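Local coordinates for protein cellulase CEL9M (Clostridium cellulolyticum, PDB 1IA6) that probably cleaves internal beta-1,4-glucosidic linkages of cellulose and related beta-glucans, as a family 9 glycoside hydrolase of a cellulose-degrading bacterium, at residues Tyr54-Ala57 against Gly58-Val61; Gln67-Ser70 against Ala71-Gly75; Trp129-Pro132 against Glu133-Thr136. All coordinates share one frame; numbering follows the deposited sequence. Where two conformers were deposited one is given.

Contact 1 of 3, residues Tyr54-Ala57 against Gly58-Val61; sequences YHDA and GDHV. With ZN (zinc ion), chain C.
His55 and His60 pack ring against ring across a compact loop of the chain. The pair is an edge-to-face stack: the CD2 edge of His60 comes over one face of His55, 3.6 Å from ND1 of His55, with the planes at 54°. CB of His60 adds a CH-pi contact over the same imidazole. The His55 ring is gripped at its far end too, since its NE2 binds zinc at 2.1 Å; metal and stack together should restrain its rotation. Cys22, Cys38 and His39 complete the metal site.

One backbone bond and one backbone-to-carboxylate bond close the loop. Asp56 N donates to Val61 O at 3.0 Å. One residue on, Ala57 N reaches OD1 of Asp59 at 3.1 Å and meets it nearly along its C-O direction. A chi1 of 53° sets the Asp59 carboxylate between its own backbone N and carbonyl carbon, swung back toward Ala57.

Two waters bridge the two arms of the loop. One donates both to Asp56 OD2 (2.7 Å) and to Asp59 OD2. Asp56 OD2 is also hydrogen-bonded to Tyr204 OH, and Asp59 OD2 to His126 NE2. The second water spans Ala57 O and Asp59 O, satisfying two buried carbonyls.

The Asp-Ala-Gly-Asp sequence at this bend is a signature of family 9 glycoside hydrolases, and its paired aspartates sharing a water are consistent with the arrangement that holds the hydrolytic water in relatives; the adjoining His55 makes the same loop one wall of a Cys2-His2 zinc site.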
ATOM      1  N   TYR A  54       1.423  11.472  -0.636  1.00  8.04           N
ATOM      2  CA  TYR A  54       2.506  10.991   0.210  1.00  8.32           C
ATOM      3  C   TYR A  54       3.820  10.722  -0.502  1.00  7.92           C
ATOM      4  O   TYR A  54       3.841  10.320  -1.667  1.00  7.42           O
ATOM      5  CB  TYR A  54       2.100   9.680   0.891  1.00  6.23           C
ATOM      6  CG  TYR A  54       0.919   9.756   1.829  1.00  8.69           C
ATOM      7  CD1 TYR A  54      -0.388   9.794   1.341  1.00  9.24           C
ATOM      8  CD2 TYR A  54       1.106   9.717   3.209  1.00  8.08           C
ATOM      9  CE1 TYR A  54      -1.479   9.780   2.213  1.00  8.25           C
ATOM     10  CE2 TYR A  54       0.029   9.706   4.083  1.00  9.70           C
ATOM     11  CZ  TYR A  54      -1.259   9.733   3.580  1.00  9.39           C
ATOM     12  OH  TYR A  54      -2.323   9.679   4.450  1.00 11.49           O
ATOM     13  N   HIS A  55       4.920  10.932   0.217  1.00  6.87           N
ATOM     14  CA  HIS A  55       6.246  10.624  -0.308  1.00  7.06           C
ATOM     15  C   HIS A  55       6.196   9.101  -0.400  1.00  6.72           C
ATOM     16  O   HIS A  55       5.622   8.448   0.473  1.00  5.98           O
ATOM     17  CB  HIS A  55       7.322  11.036   0.693  1.00  6.14           C
ATOM     18  CG  HIS A  55       7.350  12.505   0.975  1.00  6.27           C
ATOM     19  ND1 HIS A  55       7.711  13.020   2.202  1.00  6.76           N
ATOM     20  CD2 HIS A  55       7.073  13.569   0.186  1.00  7.06           C
ATOM     21  CE1 HIS A  55       7.652  14.338   2.158  1.00  6.92           C
ATOM     22  NE2 HIS A  55       7.269  14.697   0.945  1.00  8.95           N
ATOM     23  N   ASP A  56       6.812   8.536  -1.429  1.00  5.42           N
ATOM     24  CA  ASP A  56       6.772   7.092  -1.627  1.00  6.85           C
ATOM     25  C   ASP A  56       7.416   6.192  -0.574  1.00  7.35           C
ATOM     26  O   ASP A  56       6.776   5.272  -0.066  1.00  6.63           O
ATOM     27  CB  ASP A  56       7.367   6.732  -2.991  1.00  6.99           C
ATOM     28  CG  ASP A  56       7.202   5.260  -3.319  1.00  8.38           C
ATOM     29  OD1 ASP A  56       6.046   4.826  -3.474  1.00  8.77           O
ATOM     30  OD2 ASP A  56       8.219   4.536  -3.409  1.00  9.38           O
ATOM     31  N   ALA A  57       8.681   6.432  -0.253  1.00  6.29           N
ATOM     32  CA  ALA A  57       9.361   5.571   0.705  1.00  8.58           C
ATOM     33  C   ALA A  57      10.265   6.377   1.623  1.00  8.65           C
ATOM     34  O   ALA A  57       9.787   7.070   2.519  1.00 10.08           O
ATOM     35  CB  ALA A  57      10.172   4.516  -0.052  1.00  9.81           C
ATOM     36  N   GLY A  58      11.570   6.268   1.400  1.00  8.18           N
ATOM     37  CA  GLY A  58      12.524   7.018   2.197  1.00  8.14           C
ATOM     38  C   GLY A  58      12.885   8.271   1.424  1.00  8.86           C
ATOM     39  O   GLY A  58      13.625   9.133   1.905  1.00  9.46           O
ATOM     40  N   ASP A  59      12.357   8.350   0.204  1.00  8.60           N
ATOM     41  CA  ASP A  59      12.577   9.481  -0.683  1.00  8.86           C
ATOM     42  C   ASP A  59      11.335  10.373  -0.691  1.00  9.88           C
ATOM     43  O   ASP A  59      10.420  10.176   0.108  1.00  9.41           O
ATOM     44  CB  ASP A  59      12.896   9.001  -2.104  1.00  9.08           C
ATOM     45  CG  ASP A  59      11.858   8.035  -2.647  1.00 11.60           C
ATOM     46  OD1 ASP A  59      10.852   7.785  -1.955  1.00 10.83           O
ATOM     47  OD2 ASP A  59      12.048   7.527  -3.773  1.00 13.20           O
ATOM     48  N   HIS A  60      11.285  11.331  -1.611  1.00  8.28           N
ATOM     49  CA  HIS A  60      10.168  12.263  -1.634  1.00  8.69           C
ATOM     50  C   HIS A  60       9.333  12.314  -2.904  1.00  7.83           C
ATOM     51  O   HIS A  60       8.435  13.143  -3.025  1.00 10.23           O
ATOM     52  CB  HIS A  60      10.700  13.657  -1.297  1.00  9.89           C
ATOM     53  CG  HIS A  60      11.418  13.719   0.015  1.00 10.90           C
ATOM     54  ND1 HIS A  60      12.559  14.469   0.208  1.00 11.26           N
ATOM     55  CD2 HIS A  60      11.156  13.122   1.204  1.00 12.92           C
ATOM     56  CE1 HIS A  60      12.970  14.329   1.456  1.00 13.14           C
ATOM     57  NE2 HIS A  60      12.136  13.516   2.082  1.00 12.03           N
ATOM     58  N   VAL A  61       9.620  11.428  -3.846  1.00  8.89           N
ATOM     59  CA  VAL A  61       8.865  11.388  -5.091  1.00  8.97           C
ATOM     60  C   VAL A  61       7.498  10.751  -4.852  1.00  9.87           C
ATOM     61  O   VAL A  61       7.356   9.864  -4.010  1.00  8.71           O
ATOM     62  CB  VAL A  61       9.614  10.563  -6.158  1.00 10.08           C
ATOM     63  CG1 VAL A  61       8.781  10.460  -7.436  1.00 11.10           C
ATOM     64  CG2 VAL A  61      10.962  11.207  -6.448  1.00 11.97           C
TER
HETATM   65 ZN    ZN C1264       6.652  16.622   0.392  1.00 13.00          ZN
HETATM   66  O   HOH W   1      10.860   4.997  -3.801  1.00 11.77           O
HETATM   67  O   HOH W   2      10.161   9.697   2.754  1.00 10.70           O

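Contact 2 of 3, residues Gln67-Ser70 against Ala71-Gly75; sequences QGYS and AAILG
With CG of Tyr69 anti to the backbone N (chi1 164°) and CG1 of Ile73 set beside its own N (chi1 -61°), the two side chains converge one helical turn apart. This is an i to i+4 pair within the alpha-helix 64-80, a buried helix of the all-helical barrel that forms the family 9 catalytic module. CG1 of Ile73 sits over one face of the phenol ring, displaced toward its rim, and makes a CH-pi contact 3.6 Å from the ring centroid. Its closest ring atoms are CE1 and CZ of Tyr69, and the CD1 methyl of Ile73 extends the touch to CE1 at 3.8 Å. Met254 packs against both side chains from a loop.

Regular i to i+4 backbone bonds carry the turn: Ala71 N to Gln67 O, Ala72 N to Gly68 O, Ile73 N to Tyr69 O and Leu74 N to Ser70 O, the third of them 2.9 Å long.

Neighbouring helices cover the other sides: Ala71 meets Phe101 and Phe105 of helix 91-107 as well as Ala161 of helix 152-169, while Leu74 packs on Val420 of helix 413-429. The hydroxyl of Ser70 is bonded back to Pro66 O, one turn earlier. CG of Leu74 lies 3.3 Å from Ser70 O, the carbonyl that accepts from its own backbone N.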
ATOM      1  N   GLN A  67       1.315   4.597  -5.016  1.00  6.86           N
ATOM      2  CA  GLN A  67       0.454   5.537  -4.299  1.00  7.25           C
ATOM      3  C   GLN A  67      -0.985   5.017  -4.368  1.00  6.40           C
ATOM      4  O   GLN A  67      -1.685   4.959  -3.356  1.00  5.48           O
ATOM      5  CB  GLN A  67       0.544   6.934  -4.927  1.00  7.24           C
ATOM      6  CG  GLN A  67      -0.179   8.038  -4.150  1.00  8.52           C
ATOM      7  CD  GLN A  67       0.728   8.828  -3.203  1.00  9.33           C
ATOM      8  OE1 GLN A  67       0.278   9.768  -2.543  1.00  9.55           O
ATOM      9  NE2 GLN A  67       2.004   8.454  -3.136  1.00  9.05           N
ATOM     10  N   GLY A  68      -1.414   4.626  -5.566  1.00  5.28           N
ATOM     11  CA  GLY A  68      -2.766   4.112  -5.746  1.00  6.25           C
ATOM     12  C   GLY A  68      -2.980   2.763  -5.082  1.00  6.11           C
ATOM     13  O   GLY A  68      -4.012   2.524  -4.452  1.00  6.00           O
ATOM     14  N   TYR A  69      -2.009   1.872  -5.235  1.00  5.43           N
ATOM     15  CA  TYR A  69      -2.074   0.544  -4.625  1.00  5.52           C
ATOM     16  C   TYR A  69      -2.235   0.672  -3.111  1.00  4.27           C
ATOM     17  O   TYR A  69      -3.101   0.040  -2.506  1.00  4.32           O
ATOM     18  CB  TYR A  69      -0.782  -0.229  -4.924  1.00  6.23           C
ATOM     19  CG  TYR A  69      -0.570  -1.447  -4.047  1.00  8.31           C
ATOM     20  CD1 TYR A  69      -1.185  -2.659  -4.347  1.00  7.55           C
ATOM     21  CD2 TYR A  69       0.236  -1.380  -2.908  1.00  8.49           C
ATOM     22  CE1 TYR A  69      -1.006  -3.779  -3.535  1.00  9.66           C
ATOM     23  CE2 TYR A  69       0.423  -2.495  -2.086  1.00  8.37           C
ATOM     24  CZ  TYR A  69      -0.203  -3.689  -2.407  1.00 10.19           C
ATOM     25  OH  TYR A  69      -0.037  -4.792  -1.601  1.00  9.59           O
ATOM     26  N   SER A  70      -1.389   1.496  -2.502  1.00  5.01           N
ATOM     27  CA  SER A  70      -1.431   1.687  -1.057  1.00  7.19           C
ATOM     28  C   SER A  70      -2.785   2.204  -0.587  1.00  7.78           C
ATOM     29  O   SER A  70      -3.339   1.701   0.390  1.00  6.81           O
ATOM     30  CB  SER A  70      -0.315   2.636  -0.624  1.00  8.11           C
ATOM     31  OG  SER A  70       0.951   2.035  -0.858  1.00  8.28           O
ATOM     32  N   ALA A  71      -3.318   3.201  -1.284  1.00  6.90           N
ATOM     33  CA  ALA A  71      -4.618   3.759  -0.926  1.00  8.10           C
ATOM     34  C   ALA A  71      -5.709   2.705  -1.064  1.00  7.68           C
ATOM     35  O   ALA A  71      -6.638   2.652  -0.258  1.00  7.41           O
ATOM     36  CB  ALA A  71      -4.939   4.962  -1.812  1.00  7.34           C
ATOM     37  N   ALA A  72      -5.602   1.865  -2.090  1.00  6.75           N
ATOM     38  CA  ALA A  72      -6.596   0.821  -2.315  1.00  6.24           C
ATOM     39  C   ALA A  72      -6.549  -0.272  -1.258  1.00  7.32           C
ATOM     40  O   ALA A  72      -7.592  -0.740  -0.799  1.00  6.55           O
ATOM     41  CB  ALA A  72      -6.414   0.206  -3.707  1.00  8.30           C
ATOM     42  N   ILE A  73      -5.347  -0.687  -0.872  1.00  7.00           N
ATOM     43  CA  ILE A  73      -5.203  -1.744   0.127  1.00  7.26           C
ATOM     44  C   ILE A  73      -5.631  -1.269   1.511  1.00  6.87           C
ATOM     45  O   ILE A  73      -6.218  -2.033   2.280  1.00  7.91           O
ATOM     46  CB  ILE A  73      -3.750  -2.271   0.183  1.00  7.89           C
ATOM     47  CG1 ILE A  73      -3.364  -2.861  -1.175  1.00 10.59           C
ATOM     48  CG2 ILE A  73      -3.596  -3.298   1.305  1.00  8.24           C
ATOM     49  CD1 ILE A  73      -4.401  -3.783  -1.785  1.00 11.76           C
ATOM     50  N   LEU A  74      -5.334  -0.017   1.835  1.00  6.42           N
ATOM     51  CA  LEU A  74      -5.748   0.533   3.124  1.00  7.62           C
ATOM     52  C   LEU A  74      -7.273   0.610   3.146  1.00  7.37           C
ATOM     53  O   LEU A  74      -7.905   0.286   4.150  1.00  8.05           O
ATOM     54  CB  LEU A  74      -5.161   1.930   3.333  1.00  9.58           C
ATOM     55  CG  LEU A  74      -3.671   2.004   3.667  1.00  9.90           C
ATOM     56  CD1 LEU A  74      -3.215   3.456   3.609  1.00 12.63           C
ATOM     57  CD2 LEU A  74      -3.420   1.408   5.058  1.00  9.94           C
ATOM     58  N   GLY A  75      -7.859   1.036   2.031  1.00  6.61           N
ATOM     59  CA  GLY A  75      -9.308   1.127   1.948  1.00  6.32           C
ATOM     60  C   GLY A  75      -9.952  -0.245   2.065  1.00  7.09           C
ATOM     61  O   GLY A  75     -11.011  -0.393   2.670  1.00  6.44           O
TER

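Contact 3 of 3, residues Trp129-Pro132 against Glu133-Thr136; sequences WGAP and EEQT
The carboxylate of Glu133 lies on one side of the pyrrolidine ring of Pro132, shifted out past the CD corner, and NE2 of His60 lies over the opposite face. OE1 of Glu133 is 3.3 Å from CD of Pro132, and the same oxygen lies 3.3 Å from the methyl CB of Ala131. At the rim of the proline, CB touches the ring of His55, a zinc ligand. Glu133 reaches this position by folding back at chi2 (80°), which lays its chain alongside the proline, both side chains pointing the same way. Two partners grip OE2, Arg35 through a salt bridge and Gly36 N through a hydrogen bond, leaving OE1 turned to Ala131 and Pro132.

Behind these groups the backbone forms a short 3-10 turn begun by the proline. Glu134 N donates to Ala131 O at 3.1 Å, and Gln135 N to Pro132 O at 3.3 Å, an i to i+3 pattern in which each donor stands well above the plane of the carbonyl it meets. A water donates to Pro132 O (2.7 Å) and Gln135 O, bridging the turn.

The extended Gln135 carries the turn to the metal site as a second-shell residue. Its OE1 accepts from NE2 of the zinc ligand His39 and from ND1 of His60, while its NE2 donates to Asp125 OD1, so the amide is gripped at both ends.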
ATOM      1  N   TRP A 129      19.738  14.544   0.312  1.00 16.13           N
ATOM      2  CA  TRP A 129      19.548  13.906   1.607  1.00 16.57           C
ATOM      3  C   TRP A 129      19.409  14.993   2.658  1.00 16.35           C
ATOM      4  O   TRP A 129      20.375  15.662   3.021  1.00 17.96           O
ATOM      5  CB  TRP A 129      20.702  12.966   1.967  1.00 17.22           C
ATOM      6  CG  TRP A 129      20.390  12.151   3.199  1.00 16.81           C
ATOM      7  CD1 TRP A 129      20.505  12.554   4.500  1.00 17.00           C
ATOM      8  CD2 TRP A 129      19.813  10.836   3.236  1.00 17.59           C
ATOM      9  NE1 TRP A 129      20.031  11.575   5.344  1.00 17.52           N
ATOM     10  CE2 TRP A 129      19.601  10.511   4.595  1.00 18.12           C
ATOM     11  CE3 TRP A 129      19.452   9.904   2.253  1.00 18.03           C
ATOM     12  CZ2 TRP A 129      19.043   9.291   4.998  1.00 17.48           C
ATOM     13  CZ3 TRP A 129      18.897   8.689   2.653  1.00 18.89           C
ATOM     14  CH2 TRP A 129      18.699   8.397   4.017  1.00 18.43           C
ATOM     15  N   GLY A 130      18.179  15.165   3.126  1.00 16.28           N
ATOM     16  CA  GLY A 130      17.865  16.168   4.123  1.00 16.01           C
ATOM     17  C   GLY A 130      16.365  16.132   4.337  1.00 16.29           C
ATOM     18  O   GLY A 130      15.680  15.301   3.734  1.00 16.14           O
ATOM     19  N   ALA A 131      15.851  17.019   5.180  1.00 13.99           N
ATOM     20  CA  ALA A 131      14.419  17.060   5.461  1.00 14.64           C
ATOM     21  C   ALA A 131      13.621  17.491   4.235  1.00 13.32           C
ATOM     22  O   ALA A 131      14.057  18.344   3.465  1.00 13.02           O
ATOM     23  CB  ALA A 131      14.142  18.011   6.620  1.00 14.96           C
ATOM     24  N   PRO A 132      12.436  16.892   4.032  1.00 12.51           N
ATOM     25  CA  PRO A 132      11.629  17.273   2.871  1.00 11.65           C
ATOM     26  C   PRO A 132      11.216  18.740   2.939  1.00 13.08           C
ATOM     27  O   PRO A 132      11.016  19.383   1.912  1.00 13.05           O
ATOM     28  CB  PRO A 132      10.435  16.319   2.946  1.00 11.66           C
ATOM     29  CG  PRO A 132      10.323  16.011   4.415  1.00 10.75           C
ATOM     30  CD  PRO A 132      11.775  15.831   4.811  1.00 12.09           C
ATOM     31  N   GLU A 133      11.105  19.267   4.156  1.00 13.76           N
ATOM     32  CA  GLU A 133      10.709  20.659   4.348  1.00 15.56           C
ATOM     33  C   GLU A 133      11.742  21.648   3.812  1.00 17.40           C
ATOM     34  O   GLU A 133      11.405  22.795   3.502  1.00 17.51           O
ATOM     35  CB  GLU A 133      10.473  20.952   5.836  1.00 13.91           C
ATOM     36  CG  GLU A 133       9.321  20.185   6.480  1.00 14.11           C
ATOM     37  CD  GLU A 133       9.691  18.765   6.867  1.00 13.46           C
ATOM     38  OE1 GLU A 133      10.870  18.387   6.712  1.00 13.71           O
ATOM     39  OE2 GLU A 133       8.797  18.026   7.337  1.00 14.22           O
ATOM     40  N   GLU A 134      12.992  21.207   3.702  1.00 17.29           N
ATOM     41  CA  GLU A 134      14.064  22.078   3.223  1.00 19.48           C
ATOM     42  C   GLU A 134      14.513  21.781   1.794  1.00 19.92           C
ATOM     43  O   GLU A 134      15.492  22.355   1.314  1.00 18.06           O
ATOM     44  CB  GLU A 134      15.265  21.993   4.169  1.00 22.47           C
ATOM     45  CG  GLU A 134      14.920  22.282   5.625  1.00 26.39           C
ATOM     46  CD  GLU A 134      16.127  22.219   6.541  1.00 30.86           C
ATOM     47  OE1 GLU A 134      16.842  21.195   6.516  1.00 34.73           O
ATOM     48  OE2 GLU A 134      16.357  23.190   7.291  1.00 34.66           O
ATOM     49  N   GLN A 135      13.806  20.881   1.116  1.00 18.94           N
ATOM     50  CA  GLN A 135      14.139  20.543  -0.264  1.00 18.93           C
ATOM     51  C   GLN A 135      13.408  21.548  -1.149  1.00 20.43           C
ATOM     52  O   GLN A 135      12.216  21.409  -1.414  1.00 21.45           O
ATOM     53  CB  GLN A 135      13.688  19.115  -0.577  1.00 17.68           C
ATOM     54  CG  GLN A 135      14.011  18.655  -1.982  1.00 15.11           C
ATOM     55  CD  GLN A 135      13.727  17.182  -2.177  1.00 16.54           C
ATOM     56  OE1 GLN A 135      12.759  16.655  -1.633  1.00 13.73           O
ATOM     57  NE2 GLN A 135      14.567  16.511  -2.961  1.00 13.80           N
ATOM     58  N   THR A 136      14.140  22.560  -1.598  0.50 21.31           N
ATOM     59  CA  THR A 136      13.576  23.607  -2.436  0.50 22.83           C
ATOM     60  C   THR A 136      13.811  23.355  -3.918  0.50 23.48           C
ATOM     61  O   THR A 136      14.442  22.372  -4.307  0.50 22.73           O
ATOM     62  CB  THR A 136      14.180  24.972  -2.080  0.50 23.49           C
ATOM     63  OG1 THR A 136      15.601  24.925  -2.258  0.50 23.90           O
ATOM     64  CG2 THR A 136      13.865  25.330  -0.635  0.50 24.73           C
TER
HETATM   65  O   HOH W   3      10.008  21.386   0.350  1.00 15.57           O

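From the N terminus, the chain first meets contact 1, a compact bend at the end of the long loop between helix 6-15 and strand 62-63. Contact 2 follows within helix 64-80, and contact 3 bends the loop between helix 122-125 and strand 143-145. The three lie in series, none nested or crossing. A probable hydrogen bond from Tyr54 N to Gln67 OE1 ties the loop of contact 1 to the barrel helix of contact 2. Contacts 1 and 3, with centres about 12 Å apart, meet beside the zinc ion. Contacts 2 and 3 do not touch, their nearest atoms being about 13 Å apart; contact 1, which touches both, lies between the buried helix and the surface loop.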